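Local atomic coordinates of restriction endonuclease UbaLAI (Unidentified, PDB entry 5O63), a protein that probably cuts double-stranded DNA at a specific sequence as a monomeric Type IIE restriction endonuclease, here represented by its DNA-bound N-terminal B3 domain. Residues Glu10-Ala15 and Ala114-Gly119; Lys27-Asn32 and Gly97-Arg102; Leu108-Phe113 and Glu137-Leu142. One frame throughout, in Å; residues are numbered along the deposited sequence. Where two conformers were deposited one is given.

Interaction 1: Glu10-Ala15 and Ala114-Gly119; sequences ELVRSA and ARHTDG
Val12 and Ala114 bring their CA atoms to 7.6 Å from one another where the last turn of helix 3-14 passes the end of strand 108-116. The pairing illustrates how a B3 domain, a pseudobarrel of beta strands with accompanying helices, seats a helix against its sheet. No hydrogen bond joins Glu10-Ala15 to Ala114-Gly119, and the area buried is only 97 Å². The contact is small, apolar and wholly buried, and one branched residue carries the helix side of it. The two methyls of Val12 divide the work. With CG1 anti to the backbone N (chi1 168°), CG2 is left to meet the methyl CB of Ala114 at 3.7 Å, while CG1 slants toward the imidazole of His116 and comes within 3.8 Å of CD2. The ring therefore receives a methyl obliquely, and the carbonyl O of Ala114 lies 3.9 Å above one of its faces, toward the rim. Polar bonds hold this ring at both nitrogens: His116 ND1 pairs with Ser120 OG, and NE2 with the hydroxyl of Tyr124, so rotation of the imidazole is probably restrained while its CD2 stays near the valine. Tyr124 also packs on Val12 and Ala114, filling in the contact from strand 121-128. From His116 the chain reverses through a type I beta turn that ends at Gly119, whose backbone angles favour glycine, and the hairpin leads into that strand. On the helix, Ser14 turns its hydroxyl back along the chain, OG lying 2.6 Å from Leu11 O and tilted 26° from the carbonyl plane.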
loop_
_atom_site.group_PDB
_atom_site.type_symbol
_atom_site.label_atom_id
_atom_site.label_comp_id
_atom_site.label_asym_id
_atom_site.label_seq_id
_atom_site.Cartn_x
_atom_site.Cartn_y
_atom_site.Cartn_z
ATOM N N GLU A 10 0.960 10.544 11.900
ATOM C CA GLU A 10 1.121 9.564 12.957
ATOM C C GLU A 10 1.952 8.349 12.455
ATOM O O GLU A 10 2.811 7.776 13.174
ATOM C CB GLU A 10 -0.274 9.117 13.428
ATOM C CG GLU A 10 -0.293 8.475 14.834
ATOM N N LEU A 11 1.699 7.973 11.213
ATOM C CA LEU A 11 2.416 6.823 10.638
ATOM C C LEU A 11 3.912 7.176 10.496
ATOM O O LEU A 11 4.827 6.350 10.820
ATOM C CB LEU A 11 1.763 6.448 9.297
ATOM C CG LEU A 11 2.240 5.242 8.527
ATOM C CD1 LEU A 11 2.439 4.085 9.485
ATOM C CD2 LEU A 11 1.126 4.910 7.571
ATOM N N VAL A 12 4.200 8.406 10.048
ATOM C CA VAL A 12 5.613 8.797 9.884
ATOM C C VAL A 12 6.282 8.908 11.246
ATOM O O VAL A 12 7.406 8.410 11.470
ATOM C CB VAL A 12 5.719 10.071 9.039
ATOM C CG1 VAL A 12 7.071 10.652 9.089
ATOM C CG2 VAL A 12 5.299 9.725 7.585
ATOM N N ARG A 13 5.602 9.554 12.189
ATOM C CA ARG A 13 6.186 9.662 13.516
ATOM C C ARG A 13 6.423 8.258 14.135
ATOM O O ARG A 13 7.358 8.122 14.932
ATOM C CB ARG A 13 5.302 10.539 14.415
ATOM C CG ARG A 13 4.207 9.753 15.097
ATOM N N SER A 14 5.676 7.220 13.710
ATOM C CA SER A 14 5.824 5.926 14.364
ATOM C C SER A 14 7.131 5.302 13.891
ATOM O O SER A 14 7.622 4.346 14.506
ATOM C CB SER A 14 4.631 4.982 14.093
ATOM O OG SER A 14 4.508 4.626 12.740
ATOM N N ALA A 15 7.681 5.818 12.782
ATOM C CA ALA A 15 8.986 5.367 12.267
ATOM C C ALA A 15 10.128 6.287 12.740
ATOM O O ALA A 15 11.265 6.187 12.294
ATOM C CB ALA A 15 8.953 5.297 10.747
ATOM N N ALA A 114 6.421 9.173 1.898
ATOM C CA ALA A 114 6.599 10.465 2.569
ATOM C C ALA A 114 7.986 11.061 2.360
ATOM O O ALA A 114 8.992 10.361 2.401
ATOM C CB ALA A 114 6.292 10.321 4.047
ATOM N N ARG A 115 8.034 12.375 2.127
ATOM C CA ARG A 115 9.255 13.153 2.302
ATOM C C ARG A 115 9.320 13.584 3.758
ATOM O O ARG A 115 8.325 14.047 4.335
ATOM C CB ARG A 115 9.271 14.371 1.384
ATOM C CG ARG A 115 8.909 14.101 -0.055
ATOM C CD ARG A 115 10.123 13.873 -0.910
ATOM N NE ARG A 115 9.732 13.526 -2.271
ATOM C CZ ARG A 115 10.542 12.955 -3.156
ATOM N NH1 ARG A 115 11.796 12.673 -2.816
ATOM N NH2 ARG A 115 10.104 12.660 -4.374
ATOM N N HIS A 116 10.502 13.444 4.345
ATOM C CA HIS A 116 10.684 13.787 5.737
ATOM C C HIS A 116 11.333 15.134 5.886
ATOM O O HIS A 116 12.058 15.598 5.005
ATOM C CB HIS A 116 11.532 12.723 6.434
ATOM C CG HIS A 116 10.944 11.340 6.310
ATOM N ND1 HIS A 116 11.718 10.220 6.074
ATOM C CD2 HIS A 116 9.657 10.905 6.347
ATOM C CE1 HIS A 116 10.936 9.154 5.978
ATOM N NE2 HIS A 116 9.682 9.539 6.164
ATOM N N THR A 117 11.059 15.751 7.012
ATOM C CA THR A 117 11.684 17.050 7.283
ATOM C C THR A 117 13.212 17.010 7.279
ATOM O O THR A 117 13.851 18.022 6.965
ATOM C CB THR A 117 11.211 17.614 8.613
ATOM O OG1 THR A 117 11.555 16.730 9.692
ATOM C CG2 THR A 117 9.752 17.867 8.563
ATOM N N ASP A 118 13.811 15.881 7.653
ATOM C CA ASP A 118 15.266 15.776 7.693
ATOM C C ASP A 118 15.847 15.541 6.294
ATOM O O ASP A 118 17.034 15.330 6.146
ATOM C CB ASP A 118 15.728 14.669 8.677
ATOM C CG ASP A 118 15.417 13.255 8.189
ATOM O OD1 ASP A 118 14.763 13.135 7.153
ATOM O OD2 ASP A 118 15.820 12.263 8.852
ATOM N N GLY A 119 14.998 15.583 5.271
ATOM C CA GLY A 119 15.458 15.396 3.911
ATOM C C GLY A 119 15.467 13.952 3.462
ATOM O O GLY A 119 15.708 13.688 2.278
#

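Interaction 2: Lys27-Asn32 and Gly97-Arg102; sequences KVLTPN and GLLNER. With nucleotides of chain D.
Arg102 is bent at chi2 (-56°), and this kink swings its guanidinium off the backbone direction toward the carbonyls of Pro31 and Asn32. Pro31 O lies in the plane of the guanidinium, 2.7 Å from NE of Arg102, and the N-H...O angle of 170° is almost straight. NH2 adds two weak bonds, 3.3 Å to Pro31 O and 3.1 Å to Asn32 O, so the arginine grips two successive carbonyls by one edge. The same NH2 forms a salt bridge with Asp34, and Asn32 O has a second donor in His38 ND1. Deeper in, Leu29 and Leu99 cross at about a right angle, CD1 of Leu29 meeting CD2 of Leu99 at 3.7 Å, among Val40 and Thr109. A methionine in place of Arg102 would probably leave Pro31 O without its strong donor and Asp34 without its charged mate, letting the Pro31-Asn32 backbone shift. That backbone matters because its other side faces DNA. One phosphate oxygen, OP2 of DC4 of chain D, takes two donors: Thr30 OG1 at 2.6 Å and Asn32 N at 2.8 Å. With CG of Asn32 anti to its backbone nitrogen (chi1 -152°), the amide reaches past the phosphate to the bases, where ND2 bonds to N7 of DA5 of chain D at 3.0 Å. Arg102, which makes none of these DNA bonds, thus probably steadies the backbone as a second-shell residue. Phosphate contacts beside a hydrogen bond to the major-groove edge of an adenine, made from the loop that follows strand 19-28, are consistent with the N-arm of the wrench-like DNA-binding surface of B3 domains.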
loop_
_atom_site.group_PDB
_atom_site.type_symbol
_atom_site.label_atom_id
_atom_site.label_comp_id
_atom_site.label_asym_id
_atom_site.label_seq_id
_atom_site.Cartn_x
_atom_site.Cartn_y
_atom_site.Cartn_z
ATOM N N LYS A 27 -5.882 0.967 -1.687
ATOM C CA LYS A 27 -6.584 0.005 -2.560
ATOM C C LYS A 27 -7.469 -0.891 -1.700
ATOM O O LYS A 27 -7.026 -1.509 -0.717
ATOM C CB LYS A 27 -5.622 -0.862 -3.384
ATOM C CG LYS A 27 -6.377 -1.743 -4.396
ATOM C CD LYS A 27 -5.476 -2.868 -4.980
ATOM C CE LYS A 27 -6.290 -3.642 -6.048
ATOM N NZ LYS A 27 -5.532 -4.921 -6.496
ATOM N N VAL A 28 -8.752 -0.967 -2.068
ATOM C CA VAL A 28 -9.597 -2.035 -1.554
ATOM C C VAL A 28 -9.286 -3.283 -2.343
ATOM O O VAL A 28 -9.393 -3.296 -3.597
ATOM C CB VAL A 28 -11.124 -1.689 -1.718
ATOM C CG1 VAL A 28 -11.983 -2.777 -1.173
ATOM C CG2 VAL A 28 -11.417 -0.299 -1.057
ATOM N N LEU A 29 -8.823 -4.307 -1.634
ATOM C CA LEU A 29 -8.301 -5.488 -2.336
ATOM C C LEU A 29 -9.432 -6.203 -3.071
ATOM O O LEU A 29 -10.633 -6.055 -2.705
ATOM C CB LEU A 29 -7.632 -6.492 -1.376
ATOM C CG LEU A 29 -6.411 -5.859 -0.659
ATOM C CD1 LEU A 29 -5.721 -7.097 0.020
ATOM C CD2 LEU A 29 -5.552 -5.091 -1.622
ATOM N N THR A 30 -9.065 -7.027 -4.059
ATOM C CA THR A 30 -10.033 -7.982 -4.638
ATOM C C THR A 30 -9.751 -9.351 -4.029
ATOM O O THR A 30 -8.613 -9.544 -3.472
ATOM C CB THR A 30 -9.937 -8.100 -6.191
ATOM O OG1 THR A 30 -8.790 -8.879 -6.579
ATOM C CG2 THR A 30 -9.767 -6.691 -6.852
ATOM N N PRO A 31 -10.643 -10.302 -4.116
ATOM C CA PRO A 31 -10.474 -11.564 -3.395
ATOM C C PRO A 31 -9.188 -12.266 -3.814
ATOM O O PRO A 31 -8.554 -12.943 -2.931
ATOM C CB PRO A 31 -11.721 -12.379 -3.776
ATOM C CG PRO A 31 -12.821 -11.215 -3.812
ATOM C CD PRO A 31 -12.063 -10.130 -4.555
ATOM N N ASN A 32 -8.774 -12.122 -5.071
ATOM C CA ASN A 32 -7.524 -12.850 -5.463
ATOM C C ASN A 32 -6.289 -12.294 -4.801
ATOM O O ASN A 32 -5.305 -13.058 -4.658
ATOM C CB ASN A 32 -7.288 -12.779 -6.971
ATOM C CG ASN A 32 -6.504 -14.002 -7.473
ATOM O OD1 ASN A 32 -6.908 -15.124 -7.225
ATOM N ND2 ASN A 32 -5.384 -13.746 -8.122
ATOM N N GLY A 97 1.165 -10.680 6.767
ATOM C CA GLY A 97 0.292 -11.849 6.621
ATOM C C GLY A 97 -1.171 -11.628 6.972
ATOM O O GLY A 97 -2.011 -12.490 6.628
ATOM N N LEU A 98 -1.514 -10.494 7.572
ATOM C CA LEU A 98 -2.932 -10.205 7.826
ATOM C C LEU A 98 -3.682 -10.338 6.504
ATOM O O LEU A 98 -4.836 -10.770 6.475
ATOM C CB LEU A 98 -3.141 -8.794 8.412
ATOM C CG LEU A 98 -4.621 -8.443 8.686
ATOM C CD1 LEU A 98 -5.362 -9.537 9.496
ATOM C CD2 LEU A 98 -4.707 -7.119 9.426
ATOM N N LEU A 99 -3.033 -10.011 5.393
ATOM C CA LEU A 99 -3.819 -9.968 4.122
ATOM C C LEU A 99 -4.206 -11.375 3.652
ATOM O O LEU A 99 -5.081 -11.531 2.795
ATOM C CB LEU A 99 -3.049 -9.308 2.997
ATOM C CG LEU A 99 -2.763 -7.821 3.146
ATOM C CD1 LEU A 99 -1.999 -7.383 1.902
ATOM C CD2 LEU A 99 -4.048 -7.055 3.368
ATOM N N ASN A 100 -3.569 -12.405 4.210
ATOM C CA ASN A 100 -3.881 -13.719 3.675
ATOM C C ASN A 100 -5.268 -14.255 4.109
ATOM O O ASN A 100 -5.838 -15.143 3.435
ATOM C CB ASN A 100 -2.758 -14.680 4.097
ATOM C CG ASN A 100 -1.502 -14.400 3.347
ATOM O OD1 ASN A 100 -1.522 -13.963 2.176
ATOM N ND2 ASN A 100 -0.345 -14.604 4.030
ATOM N N GLU A 101 -5.808 -13.730 5.201
ATOM C CA GLU A 101 -7.063 -14.227 5.728
ATOM C C GLU A 101 -8.209 -13.758 4.845
ATOM O O GLU A 101 -8.423 -12.575 4.739
ATOM C CB GLU A 101 -7.249 -13.759 7.174
ATOM C CG GLU A 101 -6.438 -14.605 8.181
ATOM C CD GLU A 101 -7.032 -15.970 8.505
ATOM O OE1 GLU A 101 -8.233 -16.188 8.247
ATOM O OE2 GLU A 101 -6.291 -16.834 9.053
ATOM N N ARG A 102 -8.942 -14.686 4.237
ATOM C CA ARG A 102 -9.932 -14.337 3.196
ATOM C C ARG A 102 -11.396 -14.176 3.665
ATOM O O ARG A 102 -12.234 -13.781 2.853
ATOM C CB ARG A 102 -9.913 -15.420 2.089
ATOM C CG ARG A 102 -8.625 -15.477 1.273
ATOM C CD ARG A 102 -8.318 -14.081 0.642
ATOM N NE ARG A 102 -7.597 -14.128 -0.645
ATOM C CZ ARG A 102 -6.417 -14.747 -0.882
ATOM N NH1 ARG A 102 -5.734 -15.450 0.110
ATOM N NH2 ARG A 102 -5.931 -14.707 -2.131
ATOM P P DC D 4 -11.151 -11.335 -8.351
ATOM O OP1 DC D 4 -12.549 -11.355 -7.801
ATOM O OP2 DC D 4 -10.007 -11.028 -7.373
ATOM O "O5'" DC D 4 -10.777 -12.727 -8.993
ATOM C "C5'" DC D 4 -11.747 -13.324 -9.976
ATOM C "C4'" DC D 4 -11.217 -14.630 -10.483
ATOM O "O4'" DC D 4 -10.017 -14.403 -11.246
ATOM C "C3'" DC D 4 -10.814 -15.589 -9.340
ATOM O "O3'" DC D 4 -11.574 -16.798 -9.494
ATOM C "C2'" DC D 4 -9.319 -15.859 -9.590
ATOM C "C1'" DC D 4 -9.211 -15.501 -11.097
ATOM N N1 DC D 4 -7.851 -15.095 -11.470
ATOM C C2 DC D 4 -7.044 -15.997 -12.192
ATOM O O2 DC D 4 -7.525 -17.103 -12.597
ATOM N N3 DC D 4 -5.770 -15.619 -12.494
ATOM C C4 DC D 4 -5.279 -14.435 -12.068
ATOM N N4 DC D 4 -3.989 -14.164 -12.363
ATOM C C5 DC D 4 -6.088 -13.492 -11.311
ATOM C C6 DC D 4 -7.348 -13.878 -11.012
ATOM P P DA D 5 -11.558 -17.919 -8.324
ATOM O OP1 DA D 5 -12.753 -18.802 -8.583
ATOM O OP2 DA D 5 -11.362 -17.308 -6.990
ATOM O "O5'" DA D 5 -10.230 -18.749 -8.619
ATOM C "C5'" DA D 5 -10.122 -19.460 -9.851
ATOM C "C4'" DA D 5 -8.731 -20.001 -10.027
ATOM O "O4'" DA D 5 -7.821 -18.910 -10.165
ATOM C "C3'" DA D 5 -8.180 -20.790 -8.852
ATOM O "O3'" DA D 5 -8.439 -22.170 -9.093
ATOM C "C2'" DA D 5 -6.649 -20.430 -8.897
ATOM C "C1'" DA D 5 -6.549 -19.486 -10.097
ATOM N N9 DA D 5 -5.565 -18.413 -9.910
ATOM C C8 DA D 5 -5.752 -17.184 -9.293
ATOM N N7 DA D 5 -4.685 -16.428 -9.320
ATOM C C5 DA D 5 -3.740 -17.210 -9.974
ATOM C C6 DA D 5 -2.373 -16.999 -10.300
ATOM N N6 DA D 5 -1.697 -15.869 -10.001
ATOM N N1 DA D 5 -1.729 -17.994 -10.983
ATOM C C2 DA D 5 -2.406 -19.096 -11.277
ATOM N N3 DA D 5 -3.687 -19.427 -11.036
ATOM C C4 DA D 5 -4.311 -18.408 -10.395
ATOM P P DC D 3 -10.108 -5.101 -10.180
ATOM O OP1 DC D 3 -11.535 -4.863 -9.715
ATOM O OP2 DC D 3 -8.926 -4.550 -9.415
ATOM O "O5'" DC D 3 -9.893 -6.664 -10.353
ATOM C "C5'" DC D 3 -10.857 -7.391 -11.051
ATOM C "C4'" DC D 3 -10.421 -8.798 -11.253
ATOM O "O4'" DC D 3 -9.276 -8.845 -12.130
ATOM C "C3'" DC D 3 -9.980 -9.522 -9.987
ATOM O "O3'" DC D 3 -11.124 -10.265 -9.534
ATOM C "C2'" DC D 3 -8.827 -10.434 -10.498
ATOM C "C1'" DC D 3 -8.892 -10.218 -12.018
ATOM N N1 DC D 3 -7.657 -10.445 -12.703
ATOM C C2 DC D 3 -7.577 -11.515 -13.609
ATOM O O2 DC D 3 -8.613 -12.185 -13.842
ATOM N N3 DC D 3 -6.375 -11.805 -14.203
ATOM C C4 DC D 3 -5.281 -11.087 -13.906
ATOM N N4 DC D 3 -4.157 -11.385 -14.550
ATOM C C5 DC D 3 -5.325 -9.983 -12.945
ATOM C C6 DC D 3 -6.532 -9.699 -12.384
#

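Interaction 3: Leu108-Phe113 and Glu137-Leu142; sequences LTIFLF and EVLFAL
Leu108 drives its CD2 methyl against the first carbon of the Leu139 side chain, and the 3.4 Å between CD2 of Leu108 and CB of Leu139 is shorter than usual van der Waals contact. This is the tight point where strand 108-113 meets helix 137-142, whose axes pass 9.5 Å apart at an angle of 51°. The same methyl also lies 3.8 Å from Phe140 N, so it presses on the helix backbone as well as on a side chain. Its reach follows from a first torsion that sets CG of Leu108 anti to the backbone N (chi1 -176°), extending the branch outward from the strand. Two residues along, on the same face of the sheet, Ile110 makes a more relaxed approach: its CD1 is 4.1 Å from CB of Leu139 and sits at 4.2 Å from both CD1 and CD2 of that leucine. Leu139 thus rests over both, pressed hard by Leu108 at CB and met more loosely by Ile110 at CB and both methyls; the side-chain meetings are all apolar and no hydrogen bond crosses the interface. Packing fades round the helix. The ring of Phe140 stays farther off, CD2 lying 4.7 Å from CD1 of Leu108, while Glu137 and Val138 are exposed and make no contact with the strand, Glu137 pointing away. Phe140 instead finds its aromatic company within the helix, stacking on Phe144 and meeting Phe136 with planes nearly aligned, and it also rests on Val28. The interface lies over one face of the B3 sheet: Ala128 of strand 121-128 touches Leu139, Val28 of strand 19-28 borders Leu108, and Tyr7 of helix 3-14 packs on both Ile110 and Leu139, bringing the two helices together above strand 108-116.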
loop_
_atom_site.group_PDB
_atom_site.type_symbol
_atom_site.label_atom_id
_atom_site.label_comp_id
_atom_site.label_asym_id
_atom_site.label_seq_id
_atom_site.Cartn_x
_atom_site.Cartn_y
_atom_site.Cartn_z
ATOM N N LEU A 108 -8.202 -3.719 2.996
ATOM C CA LEU A 108 -7.634 -2.479 2.487
ATOM C C LEU A 108 -6.098 -2.558 2.618
ATOM O O LEU A 108 -5.614 -3.058 3.617
ATOM C CB LEU A 108 -8.182 -1.263 3.301
ATOM C CG LEU A 108 -7.771 0.117 2.837
ATOM C CD1 LEU A 108 -8.469 0.485 1.502
ATOM C CD2 LEU A 108 -8.105 1.215 3.933
ATOM N N THR A 109 -5.384 -2.047 1.628
ATOM C CA THR A 109 -3.976 -1.711 1.818
ATOM C C THR A 109 -3.767 -0.236 1.632
ATOM O O THR A 109 -4.336 0.356 0.707
ATOM C CB THR A 109 -3.082 -2.495 0.853
ATOM O OG1 THR A 109 -3.435 -2.224 -0.527
ATOM C CG2 THR A 109 -3.161 -3.962 1.152
ATOM N N ILE A 110 -2.950 0.372 2.508
ATOM C CA ILE A 110 -2.554 1.759 2.347
ATOM C C ILE A 110 -1.039 1.811 2.199
ATOM O O ILE A 110 -0.327 1.263 3.021
ATOM C CB ILE A 110 -2.977 2.634 3.513
ATOM C CG1 ILE A 110 -4.494 2.586 3.714
ATOM C CG2 ILE A 110 -2.392 4.106 3.300
ATOM C CD1 ILE A 110 -4.903 3.310 4.944
ATOM N N PHE A 111 -0.561 2.473 1.146
ATOM C CA PHE A 111 0.857 2.740 0.992
ATOM C C PHE A 111 1.009 4.253 1.055
ATOM O O PHE A 111 0.248 4.985 0.449
ATOM C CB PHE A 111 1.402 2.245 -0.343
ATOM C CG PHE A 111 1.323 0.750 -0.558
ATOM C CD1 PHE A 111 2.468 -0.005 -0.384
ATOM C CD2 PHE A 111 0.135 0.145 -1.034
ATOM C CE1 PHE A 111 2.425 -1.401 -0.609
ATOM C CE2 PHE A 111 0.107 -1.252 -1.244
ATOM C CZ PHE A 111 1.254 -1.972 -1.028
ATOM N N LEU A 112 2.018 4.720 1.767
ATOM C CA LEU A 112 2.277 6.153 1.859
ATOM C C LEU A 112 3.726 6.362 1.456
ATOM O O LEU A 112 4.593 5.620 1.929
ATOM C CB LEU A 112 2.065 6.645 3.289
ATOM C CG LEU A 112 2.072 8.140 3.565
ATOM C CD1 LEU A 112 0.746 8.702 3.120
ATOM C CD2 LEU A 112 2.377 8.431 5.086
ATOM N N PHE A 113 3.994 7.330 0.579
ATOM C CA PHE A 113 5.364 7.722 0.286
ATOM C C PHE A 113 5.547 9.071 0.916
ATOM O O PHE A 113 4.846 10.011 0.556
ATOM C CB PHE A 113 5.683 7.766 -1.216
ATOM C CG PHE A 113 7.104 8.219 -1.484
ATOM C CD1 PHE A 113 8.165 7.353 -1.311
ATOM C CD2 PHE A 113 7.365 9.535 -1.833
ATOM C CE1 PHE A 113 9.483 7.772 -1.531
ATOM C CE2 PHE A 113 8.664 9.964 -2.068
ATOM C CZ PHE A 113 9.725 9.076 -1.918
ATOM N N GLU A 137 -13.152 0.071 8.298
ATOM C CA GLU A 137 -14.084 1.157 8.147
ATOM C C GLU A 137 -13.421 2.508 8.457
ATOM O O GLU A 137 -13.608 3.467 7.662
ATOM C CB GLU A 137 -15.288 0.960 9.047
ATOM C CG GLU A 137 -16.101 -0.228 8.758
ATOM C CD GLU A 137 -17.138 -0.371 9.850
ATOM O OE1 GLU A 137 -17.050 -1.347 10.630
ATOM O OE2 GLU A 137 -17.988 0.544 9.961
ATOM N N VAL A 138 -12.661 2.577 9.548
ATOM C CA VAL A 138 -12.024 3.842 9.895
ATOM C C VAL A 138 -11.017 4.230 8.793
ATOM O O VAL A 138 -11.029 5.365 8.334
ATOM C CB VAL A 138 -11.357 3.797 11.303
ATOM C CG1 VAL A 138 -10.475 5.024 11.545
ATOM C CG2 VAL A 138 -12.424 3.790 12.358
ATOM N N LEU A 139 -10.198 3.287 8.333
ATOM C CA LEU A 139 -9.231 3.616 7.307
ATOM C C LEU A 139 -9.863 3.946 5.969
ATOM O O LEU A 139 -9.436 4.896 5.279
ATOM C CB LEU A 139 -8.234 2.467 7.120
ATOM C CG LEU A 139 -7.353 2.252 8.356
ATOM C CD1 LEU A 139 -6.442 1.065 8.091
ATOM C CD2 LEU A 139 -6.544 3.509 8.753
ATOM N N PHE A 140 -10.892 3.193 5.592
ATOM C CA PHE A 140 -11.569 3.486 4.339
ATOM C C PHE A 140 -12.151 4.927 4.356
ATOM O O PHE A 140 -12.012 5.698 3.360
ATOM C CB PHE A 140 -12.652 2.454 4.072
ATOM C CG PHE A 140 -13.348 2.676 2.720
ATOM C CD1 PHE A 140 -14.485 3.466 2.674
ATOM C CD2 PHE A 140 -12.796 2.214 1.534
ATOM C CE1 PHE A 140 -15.089 3.740 1.457
ATOM C CE2 PHE A 140 -13.385 2.483 0.313
ATOM C CZ PHE A 140 -14.545 3.260 0.282
ATOM N N ALA A 141 -12.805 5.263 5.450
ATOM C CA ALA A 141 -13.371 6.614 5.563
ATOM C C ALA A 141 -12.268 7.712 5.410
ATOM O O ALA A 141 -12.509 8.770 4.807
ATOM C CB ALA A 141 -14.095 6.777 6.921
ATOM N N LEU A 142 -11.101 7.508 6.038
ATOM C CA LEU A 142 -10.032 8.507 5.918
ATOM C C LEU A 142 -9.455 8.601 4.518
ATOM O O LEU A 142 -9.094 9.685 4.111
ATOM C CB LEU A 142 -8.836 8.230 6.842
ATOM C CG LEU A 142 -9.020 7.846 8.266
ATOM C CD1 LEU A 142 -7.709 7.360 8.832
ATOM C CD2 LEU A 142 -9.405 9.093 8.886
#

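Overall arrangement
Interactions 1 and 3 share strand 108-116, each laying a different helix on it; both are buried and apolar, and they touch where Val12 CG2 comes 4.1 Å from Leu112 CD2. Interaction 2 belongs to the DNA-facing end, with its centre about 26 Å from that of interaction 1 and on the other side of the chain's centre. Only partly buried, it relies on directed polar bonds between loops, with a leucine pair at its inner edge. It meets interaction 3 through neighbouring strands: Lys27 O probably accepts a hydrogen bond from Thr109 N, and Leu99 packs on Thr109. Hydrophobic helix-sheet packing thus continues, strand by strand, into a polar recognition surface.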